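Local atomic coordinates of endoglucanase (PDB entry 5NRM), a protein that carries cohesin domains such as this one, which dock dockerin-bearing enzymes onto a cellulosome scaffold, and probably also cleaves internal beta-1,4 linkages in cellulose. Residues 1-6 with 25-30; 36-41 with 73-78. All coordinates share one frame; numbering follows the deposited sequence.

Contact 1. Residues 1-6 with 25-30; sequences TGFNLS and SGISKN
Gly2 O accepts from three directions. Water 2 donates to it at 2.7 Å, Asn4 ND2 turns back along its own segment to give a weak bond of 3.1 Å from ND2 to Gly2 O, and Gly26 CA approaches with a CA-H...O contact of 3.4 Å that is nearly straight (167° at the hydrogen). This last approach is possible because Gly26, in a positive-phi conformation (74°), sets its bare CA directly against the carbonyl. Water 2 also bonds Ser25 OG, so it ties the two segments together. Ser25 OG occupies the crowded position between its own N and carbonyl carbon and lies 3.2 Å from Asn4 CB.

Asn4 and Ser25 form one antiparallel hydrogen-bonded pair. Asn4 N reaches Ser25 O at 2.8 Å, Ser25 N reaches Asn4 O at 2.9 Å, and both donors lie in the carbonyl planes. Toward Thr1 the direct backbone bonding between the segments stops, and water 1 takes over by donating to both Thr1 O and Gly26 O.

With CG anti to its backbone N (chi1 -179°), Phe3 carries its ring alongside Ile27, where Phe3 CE1 meets Ile27 CG1 at 3.9 Å. Both carboxylate oxygens of Asp91 accept, from Gly26 N and Ile27 N, an arrangement consistent with steadying the turn there. The Phe3 ring goes inward to meet Phe121 edge-to-face. In the cohesin beta-sandwich, of jelly-roll topology, the contact marks where the antiparallel pairing of strands 4-12 and 17-25 ends, while Phe3 and Leu5 bond through their backbones to strand 132-140.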
ATOM      1  N   THR A   1     -13.227  16.457   8.941  1.00 26.65           N
ATOM      2  CA  THR A   1     -11.762  16.291   9.241  1.00 24.90           C
ATOM      3  C   THR A   1     -10.995  15.807   7.988  1.00 23.14           C
ATOM      4  O   THR A   1     -11.383  14.791   7.387  1.00 23.85           O
ATOM      5  CB  THR A   1     -11.551  15.279  10.427  1.00 24.72           C
ATOM      6  OG1 THR A   1     -12.272  15.745  11.586  1.00 25.46           O
ATOM      7  CG2 THR A   1     -10.079  15.055  10.754  1.00 24.77           C
ATOM      8  N   GLY A   2      -9.874  16.465   7.624  1.00 22.14           N
ATOM      9  CA  GLY A   2      -9.120  16.093   6.396  1.00 19.00           C
ATOM     10  C   GLY A   2      -8.339  14.763   6.507  1.00 17.31           C
ATOM     11  O   GLY A   2      -7.816  14.433   7.576  1.00 16.68           O
ATOM     12  N   PHE A   3      -8.308  14.006   5.435  1.00 15.63           N
ATOM     13  CA  PHE A   3      -7.640  12.713   5.383  1.00 14.52           C
ATOM     14  C   PHE A   3      -6.158  12.908   5.043  1.00 14.47           C
ATOM     15  O   PHE A   3      -5.811  13.567   4.055  1.00 15.34           O
ATOM     16  CB  PHE A   3      -8.296  11.821   4.356  1.00 14.56           C
ATOM     17  CG  PHE A   3      -7.697  10.436   4.221  1.00 13.73           C
ATOM     18  CD1 PHE A   3      -7.589   9.597   5.315  1.00 13.72           C
ATOM     19  CD2 PHE A   3      -7.318   9.954   3.017  1.00 13.64           C
ATOM     20  CE1 PHE A   3      -7.079   8.324   5.177  1.00 13.28           C
ATOM     21  CE2 PHE A   3      -6.842   8.702   2.849  1.00 13.43           C
ATOM     22  CZ  PHE A   3      -6.631   7.879   3.958  1.00 12.89           C
ATOM     23  N   ASN A   4      -5.277  12.296   5.843  1.00 14.26           N
ATOM     24  CA  ASN A   4      -3.820  12.486   5.780  1.00 13.86           C
ATOM     25  C   ASN A   4      -3.101  11.161   5.814  1.00 13.06           C
ATOM     26  O   ASN A   4      -3.451  10.297   6.608  1.00 13.58           O
ATOM     27  CB  ASN A   4      -3.318  13.294   6.987  1.00 14.89           C
ATOM     28  CG  ASN A   4      -3.603  14.774   6.856  1.00 16.37           C
ATOM     29  OD1 ASN A   4      -2.761  15.535   6.388  1.00 17.23           O
ATOM     30  ND2 ASN A   4      -4.819  15.182   7.189  1.00 17.65           N
ATOM     31  N   LEU A   5      -2.149  11.030   4.924  1.00 12.18           N
ATOM     32  CA  LEU A   5      -1.130   9.970   4.936  1.00 11.98           C
ATOM     33  C   LEU A   5       0.181  10.627   5.301  1.00 12.14           C
ATOM     34  O   LEU A   5       0.675  11.501   4.578  1.00 11.99           O
ATOM     35  CB  LEU A   5      -1.077   9.349   3.540  1.00 11.29           C
ATOM     36  CG  LEU A   5       0.095   8.444   3.220  1.00 11.41           C
ATOM     37  CD1 LEU A   5       0.144   7.255   4.229  1.00 10.74           C
ATOM     38  CD2 LEU A   5       0.176   7.931   1.783  1.00 11.55           C
ATOM     39  N   SER A   6       0.792  10.212   6.419  1.00 11.56           N
ATOM     40  CA  SER A   6       2.004  10.820   6.902  1.00 12.07           C
ATOM     41  C   SER A   6       3.035   9.821   7.330  1.00 11.34           C
ATOM     42  O   SER A   6       2.743   8.683   7.767  1.00 12.32           O
ATOM     43  CB  SER A   6       1.728  11.779   8.036  1.00 12.54           C
ATOM     44  OG  SER A   6       1.224  11.097   9.183  1.00 13.47           O
ATOM     45  N   SER A  25      -4.643   9.616   9.198  1.00 10.80           N
ATOM     46  CA  SER A  25      -5.500  10.405  10.052  0.50 11.92           C
ATOM     47  C   SER A  25      -6.649  10.972   9.244  1.00 11.77           C
ATOM     48  O   SER A  25      -6.535  11.137   8.040  1.00 11.91           O
ATOM     49  CB  SER A  25      -4.734  11.528  10.773  0.50 12.66           C
ATOM     50  OG  SER A  25      -4.480  12.602   9.883  0.50 13.95           O
ATOM     51  N   GLY A  26      -7.735  11.230   9.942  1.00 12.58           N
ATOM     52  CA  GLY A  26      -8.952  11.729   9.294  1.00 13.00           C
ATOM     53  C   GLY A  26      -9.723  10.711   8.507  1.00 13.30           C
ATOM     54  O   GLY A  26     -10.451  11.049   7.545  1.00 14.12           O
ATOM     55  N   ILE A  27      -9.591   9.442   8.883  1.00 13.45           N
ATOM     56  CA  ILE A  27     -10.428   8.390   8.286  1.00 13.73           C
ATOM     57  C   ILE A  27     -11.843   8.737   8.653  1.00 15.96           C
ATOM     58  O   ILE A  27     -12.135   9.058   9.810  1.00 17.34           O
ATOM     59  CB  ILE A  27     -10.054   7.021   8.842  1.00 13.14           C
ATOM     60  CG1 ILE A  27      -8.648   6.674   8.363  1.00 12.57           C
ATOM     61  CG2 ILE A  27     -11.014   5.951   8.378  1.00 13.44           C
ATOM     62  CD1 ILE A  27      -8.037   5.424   8.979  1.00 12.39           C
ATOM     63  N   SER A  28     -12.727   8.731   7.650  1.00 17.01           N
ATOM     64  CA  SER A  28     -14.190   9.015   7.847  1.00 18.95           C
ATOM     65  C   SER A  28     -14.934   7.795   8.403  1.00 18.85           C
ATOM     66  O   SER A  28     -14.363   6.692   8.502  1.00 17.75           O
ATOM     67  CB  SER A  28     -14.872   9.400   6.531  1.00 20.48           C
ATOM     68  OG  SER A  28     -14.946   8.270   5.634  1.00 21.29           O
ATOM     69  N   LYS A  29     -16.213   7.986   8.741  1.00 20.78           N
ATOM     70  CA  LYS A  29     -17.046   6.850   9.133  1.00 20.86           C
ATOM     71  C   LYS A  29     -17.169   5.804   7.992  1.00 18.90           C
ATOM     72  O   LYS A  29     -17.448   4.636   8.312  1.00 17.72           O
ATOM     73  CB  LYS A  29     -18.436   7.291   9.635  1.00 22.54           C
ATOM     74  CG  LYS A  29     -18.357   7.959  11.017  1.00 25.50           C
ATOM     75  CD  LYS A  29     -19.695   8.612  11.369  1.00 28.18           C
ATOM     76  CE  LYS A  29     -19.474   9.614  12.492  1.00 28.63           C
ATOM     77  NZ  LYS A  29     -20.617   9.643  13.404  1.00 32.25           N
ATOM     78  N   ASN A  30     -16.829   6.158   6.735  1.00 17.26           N
ATOM     79  CA  ASN A  30     -16.806   5.180   5.635  1.00 16.87           C
ATOM     80  C   ASN A  30     -15.584   4.307   5.633  1.00 15.92           C
ATOM     81  O   ASN A  30     -15.491   3.312   4.907  1.00 15.50           O
ATOM     82  CB  ASN A  30     -16.967   5.863   4.287  1.00 18.31           C
ATOM     83  CG  ASN A  30     -18.301   6.575   4.170  1.00 22.41           C
ATOM     84  OD1 ASN A  30     -19.290   6.130   4.696  1.00 24.81           O
ATOM     85  ND2 ASN A  30     -18.314   7.692   3.488  1.00 26.47           N
TER
HETATM   86  O   HOH W   1     -12.829  12.499   8.330  1.00 25.12           O
HETATM   87  O   HOH W   2      -6.571  14.556   9.976  1.00 21.82           O

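Contact 2. Residues 36-41 with 73-78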
ATOM      1  N   ASP A  36      -2.976   1.490  -1.654  1.00  7.72           N
ATOM      2  CA  ASP A  36      -1.722   1.153  -2.270  1.00  7.88           C
ATOM      3  C   ASP A  36      -0.883   2.368  -2.403  1.00  7.99           C
ATOM      4  O   ASP A  36      -1.349   3.398  -2.850  1.00  8.32           O
ATOM      5  CB  ASP A  36      -1.869   0.406  -3.638  1.00  8.19           C
ATOM      6  CG  ASP A  36      -2.394   1.298  -4.751  1.00  8.39           C
ATOM      7  OD1 ASP A  36      -3.593   1.510  -4.711  1.00  8.65           O
ATOM      8  OD2 ASP A  36      -1.603   1.764  -5.594  1.00  9.14           O
ATOM      9  N   PHE A  37       0.388   2.216  -2.123  1.00  8.21           N
ATOM     10  CA  PHE A  37       1.323   3.351  -2.304  1.00  8.23           C
ATOM     11  C   PHE A  37       2.739   2.846  -2.248  1.00  8.69           C
ATOM     12  O   PHE A  37       2.980   1.704  -1.833  1.00  8.55           O
ATOM     13  CB  PHE A  37       1.080   4.510  -1.320  1.00  8.42           C
ATOM     14  CG  PHE A  37       1.152   4.137   0.135  1.00  8.43           C
ATOM     15  CD1 PHE A  37       2.327   4.068   0.842  1.00  8.57           C
ATOM     16  CD2 PHE A  37      -0.022   3.795   0.824  1.00  8.84           C
ATOM     17  CE1 PHE A  37       2.340   3.758   2.190  1.00  8.51           C
ATOM     18  CE2 PHE A  37      -0.038   3.512   2.159  1.00  8.58           C
ATOM     19  CZ  PHE A  37       1.163   3.464   2.853  1.00  8.55           C
ATOM     20  N   THR A  38       3.626   3.715  -2.751  1.00  9.14           N
ATOM     21  CA  THR A  38       5.053   3.435  -2.790  1.00  9.64           C
ATOM     22  C   THR A  38       5.688   4.301  -1.718  1.00  9.80           C
ATOM     23  O   THR A  38       5.368   5.462  -1.575  1.00  9.32           O
ATOM     24  CB  THR A  38       5.636   3.813  -4.132  1.00 10.94           C
ATOM     25  OG1 THR A  38       5.065   3.025  -5.161  1.00 11.83           O
ATOM     26  CG2 THR A  38       7.163   3.605  -4.220  1.00 11.59           C
ATOM     27  N   VAL A  39       6.658   3.711  -0.986  1.00  8.79           N
ATOM     28  CA  VAL A  39       7.546   4.422  -0.042  1.00  9.55           C
ATOM     29  C   VAL A  39       8.980   4.345  -0.522  1.00  9.60           C
ATOM     30  O   VAL A  39       9.461   3.260  -0.767  1.00 10.42           O
ATOM     31  CB  VAL A  39       7.454   3.875   1.396  1.00  9.74           C
ATOM     32  CG1 VAL A  39       8.384   4.673   2.314  1.00 10.35           C
ATOM     33  CG2 VAL A  39       6.040   3.873   1.907  1.00  9.59           C
ATOM     34  N   THR A  40       9.588   5.480  -0.718  1.00 10.03           N
ATOM     35  CA  THR A  40      11.015   5.602  -1.020  1.00 10.83           C
ATOM     36  C   THR A  40      11.746   5.953   0.254  1.00 11.14           C
ATOM     37  O   THR A  40      11.222   6.623   1.138  1.00 11.51           O
ATOM     38  CB  THR A  40      11.332   6.520  -2.187  1.00 12.79           C
ATOM     39  OG1 THR A  40      10.805   7.793  -1.919  1.00 15.37           O
ATOM     40  CG2 THR A  40      10.710   5.948  -3.436  1.00 12.58           C
ATOM     41  N   TYR A  41      13.001   5.518   0.330  1.00 11.31           N
ATOM     42  CA  TYR A  41      13.866   5.831   1.490  1.00 10.83           C
ATOM     43  C   TYR A  41      15.267   6.017   1.008  1.00 11.50           C
ATOM     44  O   TYR A  41      15.707   5.423  -0.015  1.00 11.45           O
ATOM     45  CB  TYR A  41      13.692   4.788   2.586  1.00 10.24           C
ATOM     46  CG  TYR A  41      14.124   3.413   2.177  1.00  9.72           C
ATOM     47  CD1 TYR A  41      15.475   2.982   2.359  1.00 10.03           C
ATOM     48  CD2 TYR A  41      13.235   2.517   1.601  1.00  9.81           C
ATOM     49  CE1 TYR A  41      15.885   1.734   1.919  1.00 10.10           C
ATOM     50  CE2 TYR A  41      13.642   1.285   1.176  1.00  9.93           C
ATOM     51  CZ  TYR A  41      14.964   0.861   1.336  1.00 10.46           C
ATOM     52  OH  TYR A  41      15.403  -0.388   0.874  1.00 10.85           O
ATOM     53  N   LYS A  73      13.038   1.412  -2.364  1.00 11.04           N
ATOM     54  CA  LYS A  73      11.666   1.444  -2.919  1.00 11.60           C
ATOM     55  C   LYS A  73      10.824   0.292  -2.356  1.00 11.01           C
ATOM     56  O   LYS A  73      11.112  -0.903  -2.646  1.00 11.02           O
ATOM     57  CB  LYS A  73      11.674   1.386  -4.434  1.00 13.04           C
ATOM     58  CG  LYS A  73      10.265   1.587  -5.029  1.00 14.23           C
ATOM     59  CD  LYS A  73      10.288   1.409  -6.542  1.00 16.88           C
ATOM     60  CE  LYS A  73       8.909   1.659  -7.133  1.00 18.31           C
ATOM     61  NZ  LYS A  73       8.909   1.405  -8.607  1.00 21.26           N
ATOM     62  N   LEU A  74       9.798   0.654  -1.593  1.00  9.89           N
ATOM     63  CA  LEU A  74       8.826  -0.248  -1.008  1.00  9.64           C
ATOM     64  C   LEU A  74       7.460  -0.056  -1.674  1.00  9.58           C
ATOM     65  O   LEU A  74       7.093   1.074  -2.014  1.00  9.32           O
ATOM     66  CB  LEU A  74       8.680  -0.011   0.494  1.00  9.68           C
ATOM     67  CG  LEU A  74       9.955   0.053   1.327  1.00 10.33           C
ATOM     68  CD1 LEU A  74       9.669   0.395   2.766  1.00 10.49           C
ATOM     69  CD2 LEU A  74      10.783  -1.246   1.190  1.00 10.25           C
ATOM     70  N   LYS A  75       6.727  -1.174  -1.764  1.00  9.72           N
ATOM     71  CA  LYS A  75       5.333  -1.164  -2.225  0.50  9.88           C
ATOM     72  C   LYS A  75       4.477  -1.630  -1.064  1.00  9.60           C
ATOM     73  O   LYS A  75       4.836  -2.636  -0.405  1.00  9.53           O
ATOM     74  CB  LYS A  75       5.179  -2.101  -3.434  0.50 10.94           C
ATOM     75  CG  LYS A  75       6.200  -1.905  -4.539  0.50 12.43           C
ATOM     76  CD  LYS A  75       6.130  -0.551  -5.213  0.50 13.68           C
ATOM     77  CE  LYS A  75       4.781  -0.286  -5.843  0.50 14.45           C
ATOM     78  NZ  LYS A  75       4.743   0.726  -6.930  0.50 15.91           N
ATOM     79  N   VAL A  76       3.363  -0.936  -0.816  1.00  8.54           N
ATOM     80  CA  VAL A  76       2.520  -1.183   0.310  1.00  8.97           C
ATOM     81  C   VAL A  76       1.129  -1.485  -0.222  1.00  8.86           C
ATOM     82  O   VAL A  76       0.672  -0.787  -1.145  1.00  8.26           O
ATOM     83  CB  VAL A  76       2.478  -0.040   1.276  1.00  9.27           C
ATOM     84  CG1 VAL A  76       1.656  -0.396   2.515  1.00 10.13           C
ATOM     85  CG2 VAL A  76       3.922   0.285   1.748  1.00 10.26           C
ATOM     86  N   LEU A  77       0.413  -2.485   0.317  1.00  8.83           N
ATOM     87  CA  LEU A  77      -0.892  -2.848  -0.177  1.00  8.94           C
ATOM     88  C   LEU A  77      -1.775  -3.261   1.006  1.00  9.30           C
ATOM     89  O   LEU A  77      -1.346  -4.086   1.849  1.00 10.19           O
ATOM     90  CB  LEU A  77      -0.762  -4.058  -1.131  1.00  9.13           C
ATOM     91  CG  LEU A  77      -2.087  -4.590  -1.705  1.00  9.83           C
ATOM     92  CD1 LEU A  77      -2.726  -3.606  -2.625  1.00  9.81           C
ATOM     93  CD2 LEU A  77      -1.756  -5.821  -2.532  1.00 10.38           C
ATOM     94  N   PHE A  78      -3.027  -2.841   1.016  1.00  8.12           N
ATOM     95  CA  PHE A  78      -4.033  -3.277   1.969  1.00  8.31           C
ATOM     96  C   PHE A  78      -5.365  -3.500   1.231  1.00  8.55           C
ATOM     97  O   PHE A  78      -5.753  -2.695   0.366  1.00  8.76           O
ATOM     98  CB  PHE A  78      -4.273  -2.236   3.097  1.00  8.25           C
ATOM     99  CG  PHE A  78      -5.463  -2.507   3.950  1.00  8.70           C
ATOM    100  CD1 PHE A  78      -5.458  -3.494   4.990  1.00  9.52           C
ATOM    101  CD2 PHE A  78      -6.646  -1.863   3.694  1.00  8.97           C
ATOM    102  CE1 PHE A  78      -6.591  -3.751   5.716  1.00  9.92           C
ATOM    103  CE2 PHE A  78      -7.811  -2.101   4.450  1.00  9.56           C
ATOM    104  CZ  PHE A  78      -7.801  -3.083   5.441  1.00 10.01           C
TER
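Val76 can be traced atom by atom across the pairing of these two antiparallel strands. Its CB stands over one face of the Phe37 ring, 4.1 Å from the centroid and 16° off the normal, a CH-pi contact displaced toward the rim. Val76 CG1, anti to the backbone N, continues over that face to Phe37 CZ at 3.9 Å. Val76 CG2, anti to the carbonyl carbon and beside the backbone N, touches Phe37 CE1 at 3.8 Å and crosses obliquely to Val39 CG2 at 4.2 Å. Val39 CG2 in turn sits in plane at the edge of the same ring, so the ring is bordered by two valines in two different ways. Phe37 presents its ring like this because chi1 of 57° places CG between its own N and carbonyl carbon.

Two hydrogen-bonded pairs fix the register, Phe37 with Val76 and Val39 with Leu74. Within the first pair the bonds differ: Val76 N meets Phe37 O nearly along the C=O axis (176°), whereas Phe37 N lies above the carbonyl plane of Val76 O at a longer 3.2 Å. Further on, Tyr41 crosses Leu74 at about a right angle, Tyr41 CE2 to Leu74 CD2 3.8 Å, and its hydroxyl bonds Gly72 N.

The other face carries Asp36, Thr38, Lys75 and Leu77 among others. Lys75 bends at chi2 and chi3, folding Lys75 NZ back to donate to Thr38 OG1 at 2.9 Å. The dockerin of the neighbouring chain lies against this face: its Ser13 bonds Asp36 OD1 and its Leu60 packs on Lys75 and Leu77. The pairing therefore separates two chemistries, aliphatic-aromatic packing in the domain core and a mixed polar and apolar surface that here binds the dockerin.

In the fold
Contact 1 lies at the surface, with its centre about 15 Å from that of the chain, whereas contact 2 is buried, about 7 Å from it. Their centres are about 19 Å apart, yet both reach the same sheet system of the cohesin beta-sandwich, and they meet where Leu5 CD1 packs on Phe37 CZ at 4.2 Å. Contact 1 joins the N-terminal segment to the end of strand 17-25 and the loop after it, with one bridge pair supplemented by waters and a glycine CA-H. Contact 2 pairs two full strand segments over five bridges. Dockerin touches contact 2, but not the segments of contact 1, whose polar groups are met by water and Asp91.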